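Local atomic coordinates of 6-phosphofructokinase isozyme 2 (Escherichia coli, PDB entry 3CQD), a protein that catalyses the magnesium-dependent transfer of a phosphate from ATP to D-fructose 6-phosphate, giving fructose 1,6-bisphosphate, the first committing step of glycolysis. Residues S12-T17 and N92-V97; G101-F106 and L288-R293; A57-G62 and V80-A85; L183-Q188 and S257-M262. One frame throughout, in Å; residues are numbered along the deposited sequence.

Contact 1. Residues S12-T17 and N92-V97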
# COMPACT_ATOMS: atom_id res chain seq x y z
N SER B 12 9.07 -10.06 23.95
CA SER B 12 7.91 -9.24 23.77
C SER B 12 6.69 -10.10 23.90
O SER B 12 6.75 -11.34 23.81
CB SER B 12 7.92 -8.51 22.40
OG SER B 12 8.02 -9.41 21.32
N LEU B 13 5.57 -9.44 24.16
CA LEU B 13 4.30 -10.10 24.09
C LEU B 13 3.62 -9.46 22.91
O LEU B 13 3.16 -8.35 23.00
CB LEU B 13 3.49 -9.92 25.37
CG LEU B 13 2.12 -10.61 25.32
CD1 LEU B 13 2.28 -12.12 25.53
CD2 LEU B 13 1.20 -9.98 26.35
N ASP B 14 3.58 -10.17 21.79
CA ASP B 14 3.07 -9.60 20.56
C ASP B 14 1.59 -9.72 20.42
O ASP B 14 0.98 -10.73 20.81
CB ASP B 14 3.81 -10.19 19.35
CG ASP B 14 5.30 -9.98 19.46
OD1 ASP B 14 5.71 -9.06 20.20
OD2 ASP B 14 6.07 -10.73 18.84
N SER B 15 1.01 -8.67 19.88
CA SER B 15 -0.40 -8.64 19.56
C SER B 15 -0.58 -8.99 18.09
O SER B 15 -0.04 -8.31 17.21
CB SER B 15 -0.96 -7.26 19.87
OG SER B 15 -1.05 -7.05 21.27
N ALA B 16 -1.30 -10.06 17.82
CA ALA B 16 -1.68 -10.38 16.45
C ALA B 16 -3.11 -9.94 16.27
O ALA B 16 -3.99 -10.33 17.04
CB ALA B 16 -1.53 -11.86 16.17
N THR B 17 -3.34 -9.10 15.28
CA THR B 17 -4.66 -8.51 15.06
C THR B 17 -5.01 -8.55 13.58
O THR B 17 -4.15 -8.75 12.72
CB THR B 17 -4.73 -7.06 15.64
OG1 THR B 17 -6.08 -6.58 15.64
CG2 THR B 17 -3.82 -6.09 14.88
N ASN B 92 5.06 -6.00 20.36
CA ASN B 92 5.11 -5.77 18.94
C ASN B 92 3.73 -6.05 18.37
O ASN B 92 2.89 -6.70 19.02
CB ASN B 92 6.18 -6.64 18.28
CG ASN B 92 7.58 -6.22 18.66
OD1 ASN B 92 7.84 -5.05 18.96
ND2 ASN B 92 8.49 -7.17 18.66
N LEU B 93 3.48 -5.51 17.18
CA LEU B 93 2.19 -5.68 16.55
C LEU B 93 2.31 -6.42 15.24
O LEU B 93 3.11 -6.05 14.37
CB LEU B 93 1.51 -4.32 16.33
CG LEU B 93 0.08 -4.36 15.81
CD1 LEU B 93 -0.86 -5.08 16.81
CD2 LEU B 93 -0.42 -2.95 15.51
N HIS B 94 1.52 -7.47 15.13
CA HIS B 94 1.37 -8.22 13.90
C HIS B 94 -0.04 -7.96 13.40
O HIS B 94 -1.00 -8.24 14.10
CB HIS B 94 1.61 -9.71 14.15
CG HIS B 94 3.02 -10.04 14.51
ND1 HIS B 94 3.40 -11.25 15.05
CD2 HIS B 94 4.16 -9.30 14.43
CE1 HIS B 94 4.70 -11.25 15.26
NE2 HIS B 94 5.18 -10.07 14.90
N VAL B 95 -0.14 -7.37 12.23
CA VAL B 95 -1.41 -7.00 11.64
C VAL B 95 -1.67 -7.80 10.37
O VAL B 95 -0.90 -7.70 9.41
CB VAL B 95 -1.45 -5.49 11.32
CG1 VAL B 95 -2.79 -5.12 10.75
CG2 VAL B 95 -1.16 -4.70 12.56
N HIS B 96 -2.75 -8.57 10.37
CA HIS B 96 -3.17 -9.29 9.19
C HIS B 96 -4.24 -8.45 8.53
O HIS B 96 -5.21 -8.07 9.17
CB HIS B 96 -3.77 -10.65 9.52
CG HIS B 96 -4.21 -11.41 8.31
ND1 HIS B 96 -3.35 -12.19 7.57
CD2 HIS B 96 -5.41 -11.46 7.67
CE1 HIS B 96 -4.00 -12.72 6.55
NE2 HIS B 96 -5.25 -12.29 6.59
N VAL B 97 -4.01 -8.13 7.27
CA VAL B 97 -4.98 -7.38 6.50
C VAL B 97 -5.83 -8.36 5.73
O VAL B 97 -5.34 -9.06 4.86
CB VAL B 97 -4.26 -6.38 5.57
CG1 VAL B 97 -5.26 -5.58 4.75
CG2 VAL B 97 -3.36 -5.45 6.41
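N92 meets D14 with its backbone N, which gives a bond to D14 OD1 (3.1 Å) from above the carboxylate plane. S12 OG reaches the same OD1 from the other face of that plane, on the syn side, at 2.6 Å. Two donors thus hold one oxygen and fix the rotation of the carboxylate; S12, D14 and N92 all count among the residues of the substrate site. The N92 amide lies alongside the carboxylate, the planes 30° apart, while N92 OD1 accepts the backbone N of M108. S15 N then bonds to N92 O. L93, with CG anti to its backbone N (chi1 -174°), brings CD1 back to within 3.4 Å of S15 O and next to T17 CG2; it also packs on L93 of the second subunit. This is the parallel pair at the heart of the small four-stranded lid sheet of the PfkB kinases, where 12-19 lies between 34-38 and 93-97, and the lid forms part of the dimer interface. At H94 the backbone binds in both directions: H94 N bonds to S15 O at 2.7 Å, and H94 O accepts T17 N (2.8 Å). The imidazole stands with D14 CB above one face, toward the rim, its plane turned 61° from the carboxylate, and its ND1 is hydrogen-bonded to E36 OE1. V95 sets CG2 against T17 CG2 at 3.8 Å on the side that also carries L93, and touches F106 of the second subunit. H96 N closes the register with a nearly straight bond to T17 O (2.7 Å); the imidazole leads away from T17, toward Q290.

Contact 2. Residues G101-F106 and L288-R293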
# COMPACT_ATOMS: atom_id res chain seq x y z
N GLY B 101 -4.69 -10.42 2.42
CA GLY B 101 -4.02 -11.60 2.96
C GLY B 101 -2.62 -11.32 3.45
O GLY B 101 -1.85 -12.24 3.74
N GLU B 102 -2.27 -10.04 3.52
CA GLU B 102 -0.92 -9.65 3.88
C GLU B 102 -0.79 -9.46 5.39
O GLU B 102 -1.77 -9.19 6.08
CB GLU B 102 -0.53 -8.35 3.16
CG GLU B 102 -0.31 -8.47 1.65
CD GLU B 102 -0.02 -7.12 1.01
OE1 GLU B 102 0.44 -7.08 -0.15
OE2 GLU B 102 -0.26 -6.07 1.67
N GLN B 103 0.42 -9.62 5.89
CA GLN B 103 0.68 -9.43 7.31
C GLN B 103 1.76 -8.37 7.46
O GLN B 103 2.73 -8.30 6.68
CB GLN B 103 1.09 -10.75 7.98
CG GLN B 103 2.26 -11.41 7.31
CD GLN B 103 2.60 -12.81 7.84
OE1 GLN B 103 3.36 -13.54 7.20
NE2 GLN B 103 2.04 -13.17 9.00
N TYR B 104 1.55 -7.49 8.39
CA TYR B 104 2.49 -6.47 8.67
C TYR B 104 3.08 -6.72 10.04
O TYR B 104 2.42 -7.15 10.89
CB TYR B 104 1.84 -5.10 8.52
CG TYR B 104 1.44 -4.78 7.10
CD1 TYR B 104 0.28 -5.24 6.56
CD2 TYR B 104 2.24 -4.00 6.32
CE1 TYR B 104 -0.05 -4.94 5.29
CE2 TYR B 104 1.93 -3.73 5.08
CZ TYR B 104 0.78 -4.17 4.55
OH TYR B 104 0.49 -3.84 3.30
N ARG B 105 4.35 -6.50 10.21
CA ARG B 105 4.96 -6.69 11.47
C ARG B 105 5.69 -5.47 11.90
O ARG B 105 6.51 -5.00 11.21
CB ARG B 105 5.84 -7.92 11.52
CG ARG B 105 5.25 -9.18 11.03
CD ARG B 105 6.21 -9.88 10.11
NE ARG B 105 7.12 -10.62 10.89
CZ ARG B 105 8.18 -11.27 10.49
NH1 ARG B 105 8.58 -11.33 9.27
NH2 ARG B 105 8.84 -11.89 11.39
N PHE B 106 5.26 -4.94 13.02
CA PHE B 106 5.79 -3.76 13.61
C PHE B 106 6.64 -4.13 14.82
O PHE B 106 6.13 -4.51 15.85
CB PHE B 106 4.71 -2.71 13.91
CG PHE B 106 3.88 -2.33 12.72
CD1 PHE B 106 2.67 -2.90 12.50
CD2 PHE B 106 4.35 -1.44 11.80
CE1 PHE B 106 1.96 -2.60 11.39
CE2 PHE B 106 3.61 -1.15 10.70
CZ PHE B 106 2.44 -1.72 10.50
N LEU B 288 5.24 -22.44 5.91
CA LEU B 288 4.07 -23.06 5.31
C LEU B 288 2.75 -22.41 5.78
O LEU B 288 1.77 -22.46 5.06
CB LEU B 288 4.05 -24.57 5.56
CG LEU B 288 5.29 -25.35 5.13
CD1 LEU B 288 5.12 -26.81 5.44
CD2 LEU B 288 5.61 -25.14 3.65
N ASN B 289 2.76 -21.81 6.96
CA ASN B 289 1.56 -21.18 7.54
C ASN B 289 1.78 -19.73 7.93
O ASN B 289 2.88 -19.38 8.36
CB ASN B 289 1.13 -21.92 8.80
CG ASN B 289 0.64 -23.33 8.51
OD1 ASN B 289 -0.45 -23.51 7.96
ND2 ASN B 289 1.43 -24.32 8.91
N GLN B 290 0.73 -18.91 7.83
CA GLN B 290 0.72 -17.59 8.48
C GLN B 290 0.58 -17.75 10.01
O GLN B 290 0.34 -18.86 10.50
CB GLN B 290 -0.35 -16.67 7.87
CG GLN B 290 -0.00 -16.11 6.48
CD GLN B 290 -0.95 -15.00 6.02
OE1 GLN B 290 -2.17 -15.13 6.09
NE2 GLN B 290 -0.38 -13.90 5.53
N GLY B 291 0.76 -16.67 10.76
CA GLY B 291 0.73 -16.73 12.23
C GLY B 291 2.11 -16.92 12.87
O GLY B 291 3.13 -16.57 12.26
N THR B 292 2.14 -17.44 14.10
CA THR B 292 3.41 -17.75 14.78
C THR B 292 3.49 -19.20 15.31
O THR B 292 4.04 -19.45 16.39
CB THR B 292 3.75 -16.73 15.92
OG1 THR B 292 2.72 -16.76 16.92
CG2 THR B 292 3.93 -15.31 15.37
N ARG B 293 2.94 -20.14 14.55
CA ARG B 293 3.02 -21.56 14.89
C ARG B 293 4.44 -22.11 14.75
O ARG B 293 4.74 -23.20 15.25
CB ARG B 293 2.06 -22.40 14.02
CG ARG B 293 0.59 -21.99 14.13
CD ARG B 293 -0.27 -22.69 13.07
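Q290 NE2 gives its hydrogen to G101 O at 2.8 Å, the one hydrogen bond between 101-106 and 288-293. The bond bends to 149° at the hydrogen, and the oxygen lies somewhat out of the Q290 amide plane. It joins the turn of the lid hairpin, strands 93-97 and 102-107, to the loop between helices 272-287 and 297-307, in which N289, G291 and R293 belong to the potassium site. With CG beside the backbone N (chi1 -75°) and the chain extended beyond it, the Q290 side chain spans the distance from the loop to the hairpin. On the way it passes Q103, the two side chains running in opposite directions with their amide planes 52° apart. Replacing Q290 by an alanine would probably leave G101 O without this donor and Q103 without its neighbour, giving the hairpin turn more freedom to move. The Q290 amide also packs on the H96 imidazole. Farther along strand 102-107, R105 and F106 pair with a strand of the second subunit, which continues the sheet, and R105 NH1 bonds to E25 O of that subunit. The T292 carbonyl is held by R46 NH2. G291 has a positive phi, and at its backbone angles a beta carbon would collide with Q290 O, which by itself calls for a glycine. Across from it, Q103 CG comes within 4.0 Å of Q290 NE2, an approach from alongside.

Contact 3. Residues A57-G62 and V80-A85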
# COMPACT_ATOMS: atom_id res chain seq x y z
N ALA B 57 13.70 -21.39 28.14
CA ALA B 57 13.80 -20.00 27.72
C ALA B 57 14.05 -19.11 28.93
O ALA B 57 13.21 -19.03 29.84
CB ALA B 57 12.53 -19.57 26.99
N ILE B 58 15.21 -18.45 28.92
CA ILE B 58 15.61 -17.47 29.92
C ILE B 58 15.33 -16.07 29.36
O ILE B 58 15.74 -15.73 28.25
CB ILE B 58 17.12 -17.63 30.32
CG1 ILE B 58 17.41 -19.07 30.80
CG2 ILE B 58 17.52 -16.60 31.42
CD1 ILE B 58 18.87 -19.46 30.83
N PHE B 59 14.64 -15.27 30.14
CA PHE B 59 14.29 -13.94 29.70
C PHE B 59 13.76 -13.09 30.83
O PHE B 59 13.25 -13.62 31.85
CB PHE B 59 13.29 -13.99 28.54
CG PHE B 59 12.03 -14.71 28.86
CD1 PHE B 59 11.96 -16.09 28.74
CD2 PHE B 59 10.91 -14.02 29.28
CE1 PHE B 59 10.80 -16.77 29.03
CE2 PHE B 59 9.73 -14.68 29.56
CZ PHE B 59 9.68 -16.05 29.44
N PRO B 60 13.88 -11.76 30.68
CA PRO B 60 13.23 -10.86 31.61
C PRO B 60 11.74 -10.79 31.29
O PRO B 60 11.35 -10.85 30.12
CB PRO B 60 13.92 -9.52 31.36
CG PRO B 60 14.37 -9.60 29.91
CD PRO B 60 14.66 -11.05 29.64
N ALA B 61 10.92 -10.73 32.33
CA ALA B 61 9.48 -10.58 32.16
C ALA B 61 9.02 -9.50 33.10
O ALA B 61 9.40 -9.50 34.27
CB ALA B 61 8.78 -11.90 32.43
N GLY B 62 8.23 -8.57 32.59
CA GLY B 62 7.80 -7.42 33.38
C GLY B 62 6.33 -7.16 33.19
O GLY B 62 5.83 -7.13 32.06
N VAL B 80 10.83 -22.36 31.39
CA VAL B 80 11.05 -20.94 31.48
C VAL B 80 11.93 -20.67 32.71
O VAL B 80 11.84 -21.38 33.72
CB VAL B 80 9.66 -20.25 31.50
CG1 VAL B 80 9.44 -19.26 32.66
CG2 VAL B 80 9.28 -19.72 30.12
N ALA B 81 12.81 -19.68 32.60
CA ALA B 81 13.54 -19.18 33.77
C ALA B 81 13.56 -17.68 33.59
O ALA B 81 14.34 -17.15 32.78
CB ALA B 81 14.95 -19.76 33.85
N THR B 82 12.68 -17.02 34.31
CA THR B 82 12.45 -15.59 34.14
C THR B 82 13.10 -14.81 35.27
O THR B 82 13.28 -15.31 36.40
CB THR B 82 10.93 -15.23 34.04
OG1 THR B 82 10.24 -15.66 35.22
CG2 THR B 82 10.31 -15.90 32.85
N VAL B 83 13.50 -13.58 34.95
CA VAL B 83 13.78 -12.62 35.99
C VAL B 83 12.77 -11.50 35.85
O VAL B 83 12.50 -11.00 34.73
CB VAL B 83 15.25 -12.12 36.00
CG1 VAL B 83 16.23 -13.26 35.66
CG2 VAL B 83 15.44 -10.93 35.10
N GLU B 84 12.17 -11.15 36.98
CA GLU B 84 11.15 -10.12 36.98
C GLU B 84 11.86 -8.82 36.66
O GLU B 84 12.92 -8.53 37.20
CB GLU B 84 10.43 -10.05 38.33
CG GLU B 84 8.95 -9.71 38.19
CD GLU B 84 8.35 -9.12 39.46
OE1 GLU B 84 8.64 -9.61 40.57
OE2 GLU B 84 7.58 -8.14 39.33
N ALA B 85 11.30 -8.08 35.70
CA ALA B 85 11.85 -6.80 35.30
C ALA B 85 10.88 -5.67 35.65
O ALA B 85 9.67 -5.86 35.63
CB ALA B 85 12.18 -6.81 33.82
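A85 N bonds to A61 O at 2.8 Å, and A61 N to V83 O at 2.9 Å; A81 N to A57 O, V83 N to F59 O and a longer F59 N to A81 O (3.3 Å) complete the parallel pairing. The strands belong to the beta-alpha-beta unit 55-61, 63-75, 80-84 at one margin of the central parallel sheet of the ribokinase-like fold, 80-84 being the outermost strand. Their axes diverge by 28°, and most donors sit tilted from the carbonyl planes, A85 N well above that of A61. P60, which has no N-H, falls between F59 and A61, so it costs the pair no bond. Alpha hydrogens add to the fit, as where T82 CA faces F59 O at 3.1 Å. At G62 a beta carbon would clash with A85 O. Beneath helix 63-75, F59 holds CG between its backbone N and carbonyl carbon (chi1 58°), which swings the ring over the neighbouring strand. T82 CG2 then lies over one face as a CH-pi contact, 3.8 Å from the F59 ring centroid, while V80 CG2 meets the edge at CE1. L69 and L73 of helix 63-75 also pack on the ring. An alanine in place of F59 would probably open a gap under that helix and leave the T82 and V80 methyls without their aromatic partner. On the other face, turned to helix 115-126, I58 CG1 touches A81 CB at 4.0 Å. Farther along, P60 CB reaches past V83 to A85 CB, 4.1 Å away.

Contact 4. Residues L183-Q188 and S257-M262. With ATP (adenosine-5'-triphosphate), chain I; ATP (adenosine-5'-triphosphate), chain G.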
# COMPACT_ATOMS: atom_id res chain seq x y z
N LEU B 183 27.82 -21.75 17.05
CA LEU B 183 27.04 -21.61 15.83
C LEU B 183 26.45 -20.21 15.82
O LEU B 183 25.96 -19.72 16.83
CB LEU B 183 25.94 -22.69 15.79
CG LEU B 183 24.93 -22.95 14.64
CD1 LEU B 183 23.64 -22.21 14.82
CD2 LEU B 183 25.50 -22.74 13.25
N VAL B 184 26.54 -19.56 14.67
CA VAL B 184 25.85 -18.31 14.46
C VAL B 184 25.05 -18.50 13.18
O VAL B 184 25.50 -19.23 12.26
CB VAL B 184 26.84 -17.12 14.40
CG1 VAL B 184 27.79 -17.26 13.22
CG2 VAL B 184 26.11 -15.81 14.37
N LYS B 185 23.86 -17.90 13.14
CA LYS B 185 23.00 -17.96 11.97
C LYS B 185 22.65 -16.57 11.51
O LYS B 185 21.54 -16.11 11.76
CB LYS B 185 21.71 -18.76 12.21
CG LYS B 185 20.90 -18.98 10.91
CD LYS B 185 19.38 -19.01 11.13
CE LYS B 185 18.75 -17.64 11.37
NZ LYS B 185 19.22 -16.53 10.48
N PRO B 186 23.59 -15.89 10.84
CA PRO B 186 23.19 -14.64 10.26
C PRO B 186 22.38 -14.99 9.02
O PRO B 186 22.64 -16.00 8.37
CB PRO B 186 24.51 -13.99 9.86
CG PRO B 186 25.44 -15.15 9.60
CD PRO B 186 25.00 -16.24 10.54
N ASN B 187 21.40 -14.15 8.69
CA ASN B 187 20.82 -14.22 7.36
C ASN B 187 21.76 -13.39 6.48
O ASN B 187 22.84 -12.98 6.94
CB ASN B 187 19.37 -13.73 7.35
CG ASN B 187 19.24 -12.26 7.70
OD1 ASN B 187 20.23 -11.52 7.75
ND2 ASN B 187 18.02 -11.82 7.96
N GLN B 188 21.38 -13.14 5.24
CA GLN B 188 22.32 -12.53 4.31
C GLN B 188 22.69 -11.10 4.72
O GLN B 188 23.87 -10.76 4.72
CB GLN B 188 21.78 -12.56 2.90
CG GLN B 188 21.74 -13.94 2.31
CD GLN B 188 20.85 -14.00 1.10
OE1 GLN B 188 21.33 -14.03 -0.05
NE2 GLN B 188 19.53 -13.99 1.34
N SER B 257 12.93 -20.85 14.00
CA SER B 257 12.64 -22.27 13.79
C SER B 257 13.88 -23.01 13.33
O SER B 257 14.20 -24.08 13.84
CB SER B 257 11.50 -22.47 12.77
OG SER B 257 10.28 -21.98 13.30
N MET B 258 14.54 -22.46 12.32
CA MET B 258 15.82 -22.98 11.86
C MET B 258 16.83 -23.11 13.00
O MET B 258 17.47 -24.15 13.16
CB MET B 258 16.38 -22.10 10.75
CG MET B 258 17.84 -22.34 10.47
SD MET B 258 18.44 -21.51 9.00
CE MET B 258 17.99 -22.74 7.81
N VAL B 259 16.99 -22.04 13.79
CA VAL B 259 17.95 -22.07 14.89
C VAL B 259 17.61 -23.17 15.91
O VAL B 259 18.49 -23.94 16.29
CB VAL B 259 18.07 -20.68 15.55
CG1 VAL B 259 18.95 -20.74 16.79
CG2 VAL B 259 18.68 -19.70 14.54
N GLY B 260 16.34 -23.24 16.32
CA GLY B 260 15.88 -24.33 17.19
C GLY B 260 16.28 -25.70 16.64
O GLY B 260 16.88 -26.51 17.34
N ALA B 261 15.92 -25.95 15.37
CA ALA B 261 16.27 -27.20 14.71
C ALA B 261 17.78 -27.50 14.68
O ALA B 261 18.21 -28.62 14.97
CB ALA B 261 15.72 -27.20 13.30
N MET B 262 18.59 -26.50 14.34
CA MET B 262 20.03 -26.72 14.26
C MET B 262 20.64 -26.89 15.64
O MET B 262 21.56 -27.68 15.82
CB MET B 262 20.71 -25.60 13.50
CG MET B 262 20.21 -25.47 12.10
SD MET B 262 21.26 -24.45 11.06
CE MET B 262 21.20 -22.87 11.92
PG ATP I . 13.71 -14.35 10.52
O1G ATP I . 14.67 -13.90 11.59
O2G ATP I . 12.60 -15.24 11.02
O3G ATP I . 13.31 -13.22 9.63
PB ATP I . 15.98 -15.06 9.01
O1B ATP I . 15.95 -13.87 8.11
O2B ATP I . 16.93 -14.97 10.19
O3B ATP I . 14.52 -15.36 9.58
PA ATP I . 15.74 -16.85 6.74
O1A ATP I . 14.81 -15.85 6.13
O2A ATP I . 16.94 -17.23 5.94
O3A ATP I . 16.28 -16.40 8.20
O5' ATP I . 14.90 -18.12 7.20
C5' ATP I . 15.49 -19.23 7.89
C4' ATP I . 15.13 -20.44 7.03
O4' ATP I . 13.72 -20.42 6.81
C3' ATP I . 15.69 -20.45 5.61
O3' ATP I . 17.05 -20.85 5.50
C2' ATP I . 14.74 -21.39 4.92
O2' ATP I . 14.95 -22.76 5.27
C1' ATP I . 13.40 -21.02 5.55
N9 ATP I . 12.77 -20.00 4.71
C8 ATP I . 12.77 -18.69 4.94
N7 ATP I . 12.11 -18.03 3.98
C5 ATP I . 11.68 -18.94 3.12
C6 ATP I . 10.92 -18.89 1.88
N6 ATP I . 10.50 -17.69 1.41
N1 ATP I . 10.66 -20.07 1.29
C2 ATP I . 11.09 -21.25 1.78
N3 ATP I . 11.81 -21.36 2.90
C4 ATP I . 12.11 -20.25 3.60
PG ATP G . 15.58 -9.71 9.14
O1G ATP G . 15.62 -9.21 10.54
O2G ATP G . 16.68 -9.12 8.30
O3G ATP G . 15.38 -11.20 9.01
PB ATP G . 13.17 -9.58 7.50
O1B ATP G . 12.92 -11.06 7.69
O2B ATP G . 12.06 -8.60 7.62
O3B ATP G . 14.23 -9.04 8.58
PA ATP G . 14.12 -8.02 5.21
O1A ATP G . 14.00 -6.77 6.07
O2A ATP G . 15.32 -8.17 4.32
O3A ATP G . 13.95 -9.39 6.09
O5' ATP G . 12.81 -8.13 4.29
C5' ATP G . 12.43 -7.07 3.42
C4' ATP G . 11.50 -7.71 2.42
O4' ATP G . 12.23 -8.73 1.72
C3' ATP G . 10.37 -8.46 3.11
O3' ATP G . 9.23 -7.63 3.22
C2' ATP G . 10.10 -9.64 2.20
O2' ATP G . 9.19 -9.30 1.15
C1' ATP G . 11.46 -9.92 1.61
N9 ATP G . 12.03 -11.05 2.41
C8 ATP G . 12.86 -11.00 3.47
N7 ATP G . 13.13 -12.24 3.94
C5 ATP G . 12.46 -13.12 3.17
C6 ATP G . 12.28 -14.58 3.09
N6 ATP G . 12.90 -15.39 3.97
N1 ATP G . 11.48 -15.08 2.13
C2 ATP G . 10.84 -14.30 1.24
N3 ATP G . 10.95 -12.96 1.25
C4 ATP G . 11.73 -12.32 2.17
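K185 runs its aliphatic chain against M258 and V259 and ends on a nucleotide: NZ bonds to O2B of ATP chain I at 2.8 Å, with S224 OG as a second partner. Bends at chi2, chi3 and chi4 (75° at chi3) lead the chain along the helix side chains and bring NZ to the phosphates. N187 links two nucleotides through one nitrogen, ND2 giving a nearly straight bond to O1B of ATP chain I (2.9 Å) and a more bent one to O2G of ATP chain G. These are the substrate ATP and the inhibitory ATP. The other end of the amide is used too: N187 stands at the N-cap of helix 188-195, its OD1 taking the backbone N of E190, so the cap holds the amide turned with ND2 toward the phosphates. Helix 254-267, the anion-hole helix of the PfkB kinases, lies here against the end of strand 183-184, an outermost strand of the central sheet; its G255 N and K27 of the second subunit also bind the substrate ATP, and the probably catalytic D256 directly precedes S257. Near the start of this helix, M258 SD rests on K185 CD at 3.4 Å, and M258 CE reaches the ribose of ATP chain I. V259 CG2 touches the same CD at 3.5 Å, the two making an apolar bed for the lysine. Behind them M262 crosses L183 and K185 at about right angles, its CE 3.8 Å from L183 CD1 and 4.0 Å from K185 CG.

How the contacts relate
From the N terminus, strand 12-19 waits some seventy residues before contact 1 closes on 92-97, completing the core of the lid sheet. Within that long loop sits contact 3, a short closure of one beta-alpha-beta unit at an edge of the main parallel sheet. Strand 93-97 then turns into 102-107, so contacts 1 and 2 are direct neighbours in the lid, their centres about 9 Å apart, and both touch the second subunit. Contact 2 waits for the loop 288-293 and encloses contact 4, which fastens helix 254-267 to strand 183-184, at the edge of the main sheet away from that of contact 3. No two loops cross.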